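Local coordinates for protein putative glycyl-glycine endopeptidase lytM (PDB 3NYY) that is probably a metalloendopeptidase of the M23 family, related to glycyl-glycine endopeptidases that cleave peptide cross-links of bacterial cell walls, at residues 6-11 and 72-77; 12-17 and 223-228. All blocks are in the same frame, centred on the assembly; numbering follows the deposited sequence. Where two conformers were deposited one is given.

Contact 1: 6-11 and 72-77. With SO4 (sulfate ion), chain F.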
loop_
_atom_site.group_PDB
_atom_site.type_symbol
_atom_site.label_atom_id
_atom_site.label_comp_id
_atom_site.label_asym_id
_atom_site.label_seq_id
_atom_site.Cartn_x
_atom_site.Cartn_y
_atom_site.Cartn_z
ATOM N N GLN A 6 -29.908 -9.816 -12.379
ATOM C CA GLN A 6 -29.336 -9.635 -13.719
ATOM C C GLN A 6 -27.868 -10.104 -13.752
ATOM O O GLN A 6 -27.437 -10.696 -14.730
ATOM C CB GLN A 6 -29.457 -8.176 -14.160
ATOM C CG GLN A 6 -30.885 -7.809 -14.526
ATOM C CD GLN A 6 -31.105 -6.326 -14.761
ATOM O OE1 GLN A 6 -30.631 -5.469 -14.007
ATOM N NE2 GLN A 6 -31.972 -6.030 -15.717
ATOM N N ARG A 7 -27.142 -9.854 -12.672
ATOM C CA ARG A 7 -25.727 -10.168 -12.615
ATOM C C ARG A 7 -25.572 -11.666 -12.592
ATOM O O ARG A 7 -24.653 -12.194 -13.182
ATOM C CB ARG A 7 -25.068 -9.518 -11.424
ATOM C CG ARG A 7 -24.947 -8.022 -11.528
ATOM C CD ARG A 7 -24.631 -7.441 -10.170
ATOM N NE ARG A 7 -24.816 -5.995 -10.165
ATOM C CZ ARG A 7 -23.863 -5.065 -10.283
ATOM N NH1 ARG A 7 -22.569 -5.369 -10.335
ATOM N NH2 ARG A 7 -24.207 -3.803 -10.276
ATOM N N LEU A 8 -26.513 -12.347 -11.969
ATOM C CA LEU A 8 -26.422 -13.776 -11.771
ATOM C C LEU A 8 -26.729 -14.525 -13.083
ATOM O O LEU A 8 -26.398 -15.696 -13.179
ATOM C CB LEU A 8 -27.324 -14.202 -10.608
ATOM C CG LEU A 8 -27.183 -15.571 -10.026
ATOM C CD1 LEU A 8 -25.781 -15.649 -9.364
ATOM C CD2 LEU A 8 -28.317 -15.808 -9.014
ATOM N N GLN A 9 -27.270 -13.847 -14.094
ATOM C CA GLN A 9 -27.605 -14.472 -15.402
ATOM C C GLN A 9 -26.405 -14.638 -16.299
ATOM O O GLN A 9 -26.498 -15.329 -17.306
ATOM C CB GLN A 9 -28.674 -13.684 -16.170
ATOM C CG GLN A 9 -29.943 -13.387 -15.370
ATOM C CD GLN A 9 -30.474 -14.590 -14.665
ATOM O OE1 GLN A 9 -30.881 -15.555 -15.311
ATOM N NE2 GLN A 9 -30.474 -14.558 -13.333
ATOM N N LYS A 10 -25.284 -13.986 -15.960
ATOM C CA LYS A 10 -24.037 -14.101 -16.735
ATOM C C LYS A 10 -22.930 -14.643 -15.800
ATOM O O LYS A 10 -23.011 -14.498 -14.588
ATOM C CB LYS A 10 -23.591 -12.717 -17.229
ATOM C CG LYS A 10 -24.548 -12.014 -18.191
ATOM C CD LYS A 10 -24.453 -12.582 -19.599
ATOM C CE LYS A 10 -25.345 -11.817 -20.583
ATOM N NZ LYS A 10 -26.805 -11.923 -20.235
ATOM N N PRO A 11 -21.880 -15.271 -16.359
ATOM C CA PRO A 11 -20.788 -15.728 -15.497
ATOM C C PRO A 11 -20.261 -14.575 -14.644
ATOM O O PRO A 11 -20.079 -13.432 -15.145
ATOM C CB PRO A 11 -19.736 -16.206 -16.508
ATOM C CG PRO A 11 -20.548 -16.589 -17.718
ATOM C CD PRO A 11 -21.604 -15.554 -17.783
ATOM N N ARG A 72 -30.803 -19.401 -3.129
ATOM C CA ARG A 72 -30.382 -20.736 -3.543
ATOM C C ARG A 72 -31.289 -21.313 -4.634
ATOM O O ARG A 72 -30.922 -22.238 -5.335
ATOM C CB ARG A 72 -30.312 -21.675 -2.334
ATOM C CG ARG A 72 -31.630 -22.119 -1.766
ATOM C CD ARG A 72 -31.337 -23.073 -0.613
ATOM N NE ARG A 72 -32.494 -23.868 -0.212
ATOM C CZ ARG A 72 -32.410 -24.991 0.497
ATOM N NH1 ARG A 72 -31.225 -25.453 0.888
ATOM N NH2 ARG A 72 -33.505 -25.658 0.807
ATOM N N ASN A 73 -32.485 -20.749 -4.757
ATOM C CA ASN A 73 -33.411 -21.145 -5.817
ATOM C C ASN A 73 -33.028 -20.670 -7.212
ATOM O O ASN A 73 -33.560 -21.185 -8.187
ATOM C CB ASN A 73 -34.828 -20.648 -5.475
ATOM C CG ASN A 73 -35.451 -21.421 -4.308
ATOM O OD1 ASN A 73 -35.776 -22.584 -4.447
ATOM N ND2 ASN A 73 -35.597 -20.763 -3.155
ATOM N N GLN A 74 -32.149 -19.677 -7.310
ATOM C CA GLN A 74 -31.851 -19.036 -8.562
ATOM C C GLN A 74 -30.980 -19.946 -9.417
ATOM O O GLN A 74 -30.027 -20.556 -8.920
ATOM C CB GLN A 74 -31.105 -17.735 -8.358
ATOM C CG GLN A 74 -31.917 -16.667 -7.687
ATOM C CD GLN A 74 -33.030 -16.124 -8.577
ATOM O OE1 GLN A 74 -32.966 -16.184 -9.816
ATOM N NE2 GLN A 74 -34.022 -15.578 -7.953
ATOM N N THR A 75 -31.333 -20.049 -10.694
ATOM C CA THR A 75 -30.408 -20.601 -11.648
ATOM C C THR A 75 -29.224 -19.656 -11.644
ATOM O O THR A 75 -29.386 -18.422 -11.604
ATOM C CB THR A 75 -31.020 -20.709 -13.049
ATOM O OG1 THR A 75 -31.278 -19.395 -13.549
ATOM C CG2 THR A 75 -32.319 -21.516 -12.977
ATOM N N GLY A 76 -28.030 -20.234 -11.616
ATOM C CA GLY A 76 -26.814 -19.458 -11.488
ATOM C C GLY A 76 -26.244 -19.460 -10.077
ATOM O O GLY A 76 -25.033 -19.244 -9.905
ATOM N N TRP A 77 -27.089 -19.671 -9.061
ATOM C CA TRP A 77 -26.582 -19.709 -7.672
ATOM C C TRP A 77 -25.403 -20.669 -7.491
ATOM O O TRP A 77 -24.377 -20.263 -6.935
ATOM C CB TRP A 77 -27.687 -20.063 -6.699
ATOM C CG TRP A 77 -27.192 -20.343 -5.323
ATOM C CD1 TRP A 77 -27.124 -21.552 -4.754
ATOM C CD2 TRP A 77 -26.733 -19.402 -4.354
ATOM N NE1 TRP A 77 -26.607 -21.451 -3.486
ATOM C CE2 TRP A 77 -26.349 -20.148 -3.214
ATOM C CE3 TRP A 77 -26.535 -18.019 -4.355
ATOM C CZ2 TRP A 77 -25.834 -19.550 -2.060
ATOM C CZ3 TRP A 77 -26.013 -17.418 -3.216
ATOM C CH2 TRP A 77 -25.653 -18.192 -2.085
HETATM S S SO4 F . -25.329 -24.263 -1.279
HETATM O O1 SO4 F . -24.786 -22.924 -1.027
HETATM O O2 SO4 F . -24.342 -25.051 -2.010
HETATM O O3 SO4 F . -25.644 -24.880 -0.006
HETATM O O4 SO4 F . -26.518 -24.041 -2.105
HETATM O O HOH W 1 -31.358 -16.826 -11.898
#
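Leu8, on helix 4-8, points its side chain into the turn that joins helix 61-71 to helix 77-88. Its CG stands anti to the backbone N (chi1 -167°), which carries the fork out to the turn. CG lies 3.9 Å from Thr75 O. CD1 rests on the peptide of Gly76, 3.7 Å from Gly76 O. CD2 meets Gln74 CB at 3.5 Å; the two side chains cross obliquely. Met46 and Trp71 add to the apolar surroundings of the leucine. An alanine here would lose both methyl contacts and would probably loosen the packing of the helix on the turn.

Beside the leucine, one water joins the segments. It accepts from Gln9 NE2 at 2.8 Å and donates to Gln74 OE1 and, at 2.6 Å, to Thr75 O. Gln9 NE2 also binds Phe5 O, which helps fix its amide.

At its ring edge, Trp77 NE1 donates to sulfate O4 at 2.9 Å. Arg85 also binds this ion, which probably comes from the crystallisation liquor.

The turn is type II, closed by Trp77 N to Gln74 O at 3.1 Å. Gly76 has a positive phi (101°); a CB there would strike Leu8 O and jam against Thr75 O, which alone favours glycine. Gly76 also N-caps helix 77-88, in an interhelical loop of the helical LytM N-terminal region, with helix 4-8 packed on it.

Contact 2: 12-17 and 223-228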
loop_
_atom_site.group_PDB
_atom_site.type_symbol
_atom_site.label_atom_id
_atom_site.label_comp_id
_atom_site.label_asym_id
_atom_site.label_seq_id
_atom_site.Cartn_x
_atom_site.Cartn_y
_atom_site.Cartn_z
ATOM N N VAL A 12 -20.072 -14.843 -13.353
ATOM C CA VAL A 12 -19.809 -13.744 -12.419
ATOM C C VAL A 12 -18.329 -13.401 -12.289
ATOM O O VAL A 12 -17.990 -12.256 -12.040
ATOM C CB VAL A 12 -20.452 -14.029 -11.049
ATOM C CG1 VAL A 12 -20.320 -12.812 -10.107
ATOM C CG2 VAL A 12 -21.957 -14.357 -11.246
ATOM N N VAL A 13 -17.436 -14.370 -12.505
ATOM C CA VAL A 13 -15.992 -14.168 -12.238
ATOM C C VAL A 13 -15.393 -12.990 -13.008
ATOM O O VAL A 13 -14.628 -12.204 -12.429
ATOM C CB VAL A 13 -15.171 -15.458 -12.447
ATOM C CG1 VAL A 13 -13.670 -15.201 -12.268
ATOM C CG2 VAL A 13 -15.644 -16.545 -11.406
ATOM N N SER A 14 -15.760 -12.815 -14.274
ATOM C CA SER A 14 -15.226 -11.700 -15.069
ATOM C C SER A 14 -15.940 -10.368 -14.896
ATOM O O SER A 14 -15.514 -9.356 -15.487
ATOM C CB SER A 14 -15.168 -12.080 -16.550
ATOM O OG SER A 14 -16.424 -12.430 -17.031
ATOM N N GLN A 15 -16.982 -10.310 -14.067
ATOM C CA GLN A 15 -17.662 -9.034 -13.838
ATOM C C GLN A 15 -16.765 -8.150 -12.967
ATOM O O GLN A 15 -16.294 -8.573 -11.911
ATOM C CB GLN A 15 -19.031 -9.230 -13.175
ATOM C CG GLN A 15 -19.957 -10.114 -14.049
ATOM C CD GLN A 15 -21.381 -10.293 -13.503
ATOM O OE1 GLN A 15 -21.845 -9.512 -12.693
ATOM N NE2 GLN A 15 -22.046 -11.380 -13.906
ATOM N N PRO A 16 -16.526 -6.912 -13.412
ATOM C CA PRO A 16 -15.605 -6.048 -12.663
ATOM C C PRO A 16 -15.941 -5.875 -11.175
ATOM O O PRO A 16 -15.014 -5.855 -10.339
ATOM C CB PRO A 16 -15.744 -4.719 -13.376
ATOM C CG PRO A 16 -16.010 -5.112 -14.797
ATOM C CD PRO A 16 -16.923 -6.290 -14.680
ATOM N N ASP A 17 -17.223 -5.749 -10.804
ATOM C CA ASP A 17 -17.548 -5.562 -9.399
ATOM C C ASP A 17 -17.264 -6.835 -8.566
ATOM O O ASP A 17 -16.867 -6.724 -7.421
ATOM C CB ASP A 17 -19.015 -5.148 -9.196
ATOM C CG ASP A 17 -19.316 -3.745 -9.662
ATOM O OD1 ASP A 17 -18.404 -2.905 -9.769
ATOM O OD2 ASP A 17 -20.500 -3.470 -9.926
ATOM N N LEU A 223 -9.368 -17.427 -10.520
ATOM C CA LEU A 223 -10.440 -18.384 -10.794
ATOM C C LEU A 223 -10.561 -18.571 -12.279
ATOM O O LEU A 223 -10.428 -17.637 -13.039
ATOM C CB LEU A 223 -11.761 -17.835 -10.268
ATOM C CG LEU A 223 -11.892 -17.685 -8.735
ATOM C CD1 LEU A 223 -13.299 -17.088 -8.397
ATOM C CD2 LEU A 223 -11.631 -18.963 -8.061
ATOM N N LYS A 224 -10.837 -19.799 -12.677
ATOM C CA LYS A 224 -10.940 -20.142 -14.086
ATOM C C LYS A 224 -12.353 -19.893 -14.593
ATOM O O LYS A 224 -13.326 -20.274 -13.946
ATOM C CB LYS A 224 -10.479 -21.576 -14.302
ATOM C CG LYS A 224 -9.970 -21.800 -15.743
ATOM C CD LYS A 224 -9.168 -23.086 -15.906
ATOM C CE LYS A 224 -8.719 -23.249 -17.369
ATOM N NZ LYS A 224 -7.991 -24.554 -17.544
ATOM N N GLU A 225 -12.471 -19.185 -15.719
ATOM C CA GLU A 225 -13.749 -18.947 -16.380
ATOM C C GLU A 225 -13.550 -19.270 -17.852
ATOM O O GLU A 225 -12.716 -18.660 -18.548
ATOM C CB GLU A 225 -14.200 -17.510 -16.195
ATOM C CG GLU A 225 -15.568 -17.246 -16.781
ATOM C CD GLU A 225 -16.098 -15.828 -16.495
ATOM O OE1 GLU A 225 -16.695 -15.625 -15.429
ATOM O OE2 GLU A 225 -15.925 -14.937 -17.340
ATOM N N GLY A 226 -14.247 -20.294 -18.325
ATOM C CA GLY A 226 -13.913 -20.857 -19.616
ATOM C C GLY A 226 -12.465 -21.350 -19.565
ATOM O O GLY A 226 -12.012 -21.978 -18.586
ATOM N N THR A 227 -11.702 -21.030 -20.599
ATOM C CA THR A 227 -10.296 -21.417 -20.610
ATOM C C THR A 227 -9.382 -20.415 -19.886
ATOM O O THR A 227 -8.170 -20.631 -19.808
ATOM C CB THR A 227 -9.759 -21.491 -22.054
ATOM O OG1 THR A 227 -9.822 -20.166 -22.624
ATOM C CG2 THR A 227 -10.554 -22.448 -22.926
ATOM N N GLU A 228 -9.913 -19.304 -19.404
ATOM C CA GLU A 228 -9.086 -18.213 -18.895
ATOM C C GLU A 228 -8.945 -18.213 -17.376
ATOM O O GLU A 228 -9.913 -18.430 -16.665
ATOM C CB GLU A 228 -9.712 -16.891 -19.337
ATOM C CG GLU A 228 -8.846 -15.660 -19.122
ATOM C CD GLU A 228 -9.603 -14.378 -19.422
ATOM O OE1 GLU A 228 -10.813 -14.465 -19.737
ATOM O OE2 GLU A 228 -8.980 -13.292 -19.297
HETATM O O HOH W 2 -17.733 -17.415 -13.816
#
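The flat group here is the carboxylate of Glu225. Above its plane lies Ser14 N, which donates to Glu225 OE1 at 3.2 Å, 39° out of the plane. That bond is bent, with an N-H...O angle of 144°. At the edge, Ser14 OG donates to the syn lone pair of Glu225 OE2 at a short 2.6 Å. Ser14 therefore holds both carboxylate oxygens, one with its backbone and one with its side chain. Its OG sits between its own backbone N and carbonyl carbon (chi1 58°), so hydroxyl and amide face the same acid.

Glu225 reaches across with CG anti to the backbone N and the chain extended beyond it. A water donates to Glu225 OE1 at 2.6 Å and accepts a weak bond from Val13 N. Several donors thus gather at the carboxylate, which would probably favour its charged form.

Val13 CB is 3.4 Å from Glu225 OE1, while its methyls turn to Leu223. CG1 meets Leu223 CB at 3.8 Å and CG2 meets Leu223 CD1 at 3.9 Å, the side chains crossing at about a right angle. Ser83 and Ala86 of helix 77-88 and Ile230 of strand 228-232 pack around this pair.

Residues 12 to 15 form a type I turn leading into helix 16-20. Residues 225 to 228 form a type II' turn, closed by Glu228 N to Glu225 O at 3.0 Å. Glu225 N to Glu228 O (2.8 Å) makes them a hydrogen-bonded antiparallel pair. The contact seats an N-terminal turn against the M23 peptidase sheet, at a beta-hairpin with a two-residue loop joining strands 216-225 and 228-232.

Contact 1 lies within the helical N-terminal part, its centre about 23 Å from the centre of the chain, and is partly buried. Contact 2 is buried, its centre about 15 Å from the centre of the chain, and joins this part to the peptidase sheet. Contact 1 relies on leucine packing and a water bridge between neutral groups. Contact 2 adds direct bonds to a carboxylate, probably charged. Segments 6-11 and 12-17 are consecutive, and helix 77-88 starts in contact 1 and flanks contact 2. The contacts also touch: Arg7 forms a salt bridge with Asp17, Gln15 NE2 probably hydrogen-bonds to Arg7 O, and Pro11 packs on Glu225. Their centres are about 14 Å apart.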